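Long-range contact in Thiol:disulfide interchange protein DsbA (Pseudomonas aeruginosa, PDB 5DCH), which is thought to introduce disulfide bonds into other periplasmic proteins by handing over its own redox-active disulfide: residues Ile27-Leu32 with Ala56-Val61. The protein carries 1 engineered substitution. Numbering follows the deposited sequence.
With 1YO (3-[(2-methylbenzyl)sulfanyl]-4H-1,2,4-triazol-4-amine), chain B.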
loop_
_atom_site.group_PDB
_atom_site.type_symbol
_atom_site.label_atom_id
_atom_site.label_comp_id
_atom_site.label_asym_id
_atom_site.label_seq_id
_atom_site.Cartn_x
_atom_site.Cartn_y
_atom_site.Cartn_z
ATOM N N ILE A 27 10.482 -7.502 9.590
ATOM C CA ILE A 27 9.058 -7.714 9.839
ATOM C C ILE A 27 8.327 -6.800 8.877
ATOM O O ILE A 27 8.449 -5.571 8.947
ATOM C CB ILE A 27 8.704 -7.406 11.294
ATOM C CG1 ILE A 27 9.505 -8.321 12.247
ATOM C CG2 ILE A 27 7.198 -7.573 11.529
ATOM C CD1 ILE A 27 9.507 -7.862 13.688
ATOM N N GLU A 28 7.558 -7.398 7.974
ATOM C CA GLU A 28 6.876 -6.629 6.943
ATOM C C GLU A 28 5.568 -6.035 7.483
ATOM O O GLU A 28 4.855 -6.675 8.254
ATOM C CB GLU A 28 6.559 -7.508 5.746
ATOM C CG GLU A 28 6.111 -6.754 4.512
ATOM C CD GLU A 28 5.780 -7.680 3.367
ATOM O OE1 GLU A 28 4.865 -8.511 3.536
ATOM O OE2 GLU A 28 6.432 -7.588 2.296
ATOM N N VAL A 29 5.268 -4.816 7.062
ATOM C CA VAL A 29 3.935 -4.238 7.256
ATOM C C VAL A 29 3.483 -3.740 5.904
ATOM O O VAL A 29 4.101 -2.872 5.324
ATOM C CB VAL A 29 3.965 -3.076 8.228
ATOM C CG1 VAL A 29 2.610 -2.454 8.357
ATOM C CG2 VAL A 29 4.452 -3.530 9.577
ATOM N N VAL A 30 2.385 -4.303 5.411
ATOM C CA VAL A 30 1.811 -3.908 4.125
ATOM C C VAL A 30 0.520 -3.139 4.360
ATOM O O VAL A 30 -0.313 -3.571 5.149
ATOM C CB VAL A 30 1.468 -5.142 3.290
ATOM C CG1 VAL A 30 0.662 -4.755 2.046
ATOM C CG2 VAL A 30 2.710 -5.907 2.898
ATOM N N GLU A 31 0.407 -1.985 3.722
ATOM C CA GLU A 31 -0.906 -1.331 3.570
ATOM C C GLU A 31 -1.376 -1.504 2.142
ATOM O O GLU A 31 -0.738 -1.030 1.212
ATOM C CB GLU A 31 -0.879 0.166 3.911
ATOM C CG GLU A 31 -2.279 0.790 3.853
ATOM C CD GLU A 31 -2.322 2.288 3.622
ATOM O OE1 GLU A 31 -1.278 2.902 3.357
ATOM O OE2 GLU A 31 -3.440 2.851 3.694
ATOM N N LEU A 32 -2.489 -2.212 1.971
ATOM C CA LEU A 32 -3.127 -2.281 0.669
ATOM C C LEU A 32 -4.078 -1.105 0.559
ATOM O O LEU A 32 -4.847 -0.834 1.475
ATOM C CB LEU A 32 -3.875 -3.601 0.501
ATOM C CG LEU A 32 -2.961 -4.813 0.393
ATOM C CD1 LEU A 32 -2.780 -5.391 1.757
ATOM C CD2 LEU A 32 -3.523 -5.847 -0.556
ATOM N N ALA A 56 14.278 -0.241 12.794
ATOM C CA ALA A 56 15.109 -0.687 11.694
ATOM C C ALA A 56 14.823 -2.107 11.224
ATOM O O ALA A 56 15.283 -2.503 10.147
ATOM C CB ALA A 56 16.574 -0.577 12.089
ATOM N N ASP A 57 14.146 -2.897 12.052
ATOM C CA ASP A 57 13.863 -4.276 11.696
ATOM C C ASP A 57 12.456 -4.443 11.125
ATOM O O ASP A 57 11.997 -5.563 10.959
ATOM C CB ASP A 57 14.084 -5.223 12.881
ATOM C CG ASP A 57 13.135 -4.968 14.042
ATOM O OD1 ASP A 57 12.560 -3.864 14.147
ATOM O OD2 ASP A 57 12.964 -5.898 14.867
ATOM N N VAL A 58 11.816 -3.331 10.783
ATOM C CA VAL A 58 10.501 -3.351 10.161
ATOM C C VAL A 58 10.576 -2.749 8.765
ATOM O O VAL A 58 11.283 -1.763 8.550
ATOM C CB VAL A 58 9.474 -2.556 11.013
ATOM C CG1 VAL A 58 8.143 -2.457 10.298
ATOM C CG2 VAL A 58 9.286 -3.218 12.398
ATOM N N HIS A 59 9.843 -3.340 7.820
ATOM C CA HIS A 59 9.800 -2.829 6.463
ATOM C C HIS A 59 8.345 -2.545 6.089
ATOM O O HIS A 59 7.546 -3.464 5.954
ATOM C CB HIS A 59 10.387 -3.837 5.474
ATOM C CG HIS A 59 10.360 -3.364 4.061
ATOM N ND1 HIS A 59 9.818 -4.101 3.033
ATOM C CD2 HIS A 59 10.834 -2.229 3.501
ATOM C CE1 HIS A 59 9.939 -3.429 1.902
ATOM N NE2 HIS A 59 10.560 -2.292 2.158
ATOM N N PHE A 60 8.028 -1.264 5.946
ATOM C CA PHE A 60 6.696 -0.822 5.554
ATOM C C PHE A 60 6.606 -0.718 4.043
ATOM O O PHE A 60 7.454 -0.100 3.405
ATOM C CB PHE A 60 6.390 0.529 6.188
ATOM C CG PHE A 60 5.074 1.088 5.805
ATOM C CD1 PHE A 60 3.913 0.581 6.342
ATOM C CD2 PHE A 60 4.988 2.135 4.907
ATOM C CE1 PHE A 60 2.675 1.103 5.971
ATOM C CE2 PHE A 60 3.756 2.659 4.540
ATOM C CZ PHE A 60 2.604 2.139 5.076
ATOM N N VAL A 61 5.554 -1.322 3.495
ATOM C CA VAL A 61 5.302 -1.396 2.065
ATOM C C VAL A 61 3.861 -0.957 1.819
ATOM O O VAL A 61 2.949 -1.423 2.501
ATOM C CB VAL A 61 5.385 -2.882 1.562
ATOM C CG1 VAL A 61 5.053 -2.988 0.067
ATOM C CG2 VAL A 61 6.734 -3.489 1.870
HETATM C CAA 1YO B . 5.938 -7.930 -5.115
HETATM C CAC 1YO B . 4.337 -5.049 -6.931
HETATM C CAD 1YO B . 4.652 -3.991 -6.093
HETATM C CAE 1YO B . 4.750 -6.332 -6.619
HETATM C CAF 1YO B . 5.387 -4.211 -4.940
HETATM C CAG 1YO B . 5.594 -9.904 -0.625
HETATM C CAH 1YO B . 6.586 -5.760 -3.399
HETATM C CAL 1YO B . 5.483 -6.554 -5.468
HETATM C CAM 1YO B . 5.809 -5.495 -4.640
HETATM C CAN 1YO B . 5.818 -7.980 -1.684
HETATM N NAB 1YO B . 4.332 -7.949 0.197
HETATM N NAI 1YO B . 6.460 -10.047 -1.635
HETATM N NAJ 1YO B . 6.594 -8.886 -2.281
HETATM N NAO 1YO B . 5.195 -8.586 -0.631
HETATM S SAK 1YO B . 5.577 -6.277 -2.050
#
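I27, V29 and V61 bury nearly half of the surface where strand 27-33 meets strand 58-64, and they illustrate how parallel neighbours sort their side chains by face. I27 pairs with V58, V29 with F60 and V30 with V61, while five backbone hydrogen bonds hold the strands together. I27 starts the series, its N reaching D57 O at 2.8 Å and its O accepting from H59 N. V29 likewise works in both directions, donating to H59 O and receiving V61 N, which arrives nearly in line with the V29 carbonyl. V61 O then takes E31 N at 2.9 Å.

On one face the branches of V29 divide the work. CG1, anti to the backbone N (chi1 177°), lies in the plane of the F60 ring at its edge, 3.9 Å from CD1, whereas V29 CG2 meets V58 CG1 at 3.9 Å. I27 sends CD1 alongside the D57 carboxylate, whose OD2 is engaged by R187. I183 of helix 172-188 packs on V29 and V58, and I47 of helix 38-52 on F60.

The other face carries E28, V30 and V61, next to the bound triazole compound. E28 OE2, hydrogen-bonded to S22 OG, lies 3.0 Å from NAB of the compound. V61 CG1 approaches the sulfur SAK at 3.9 Å. Y148 OH hydrogen-bonds the ligand. Strand 58-64 forms one edge of the sheet within the chain, beside strand 27-33, and helix 38-52 connects the pair, giving the beta-alpha-beta unit of a thioredoxin fold, with C37 and C40, the predicted redox-active pair, at the start of that helix.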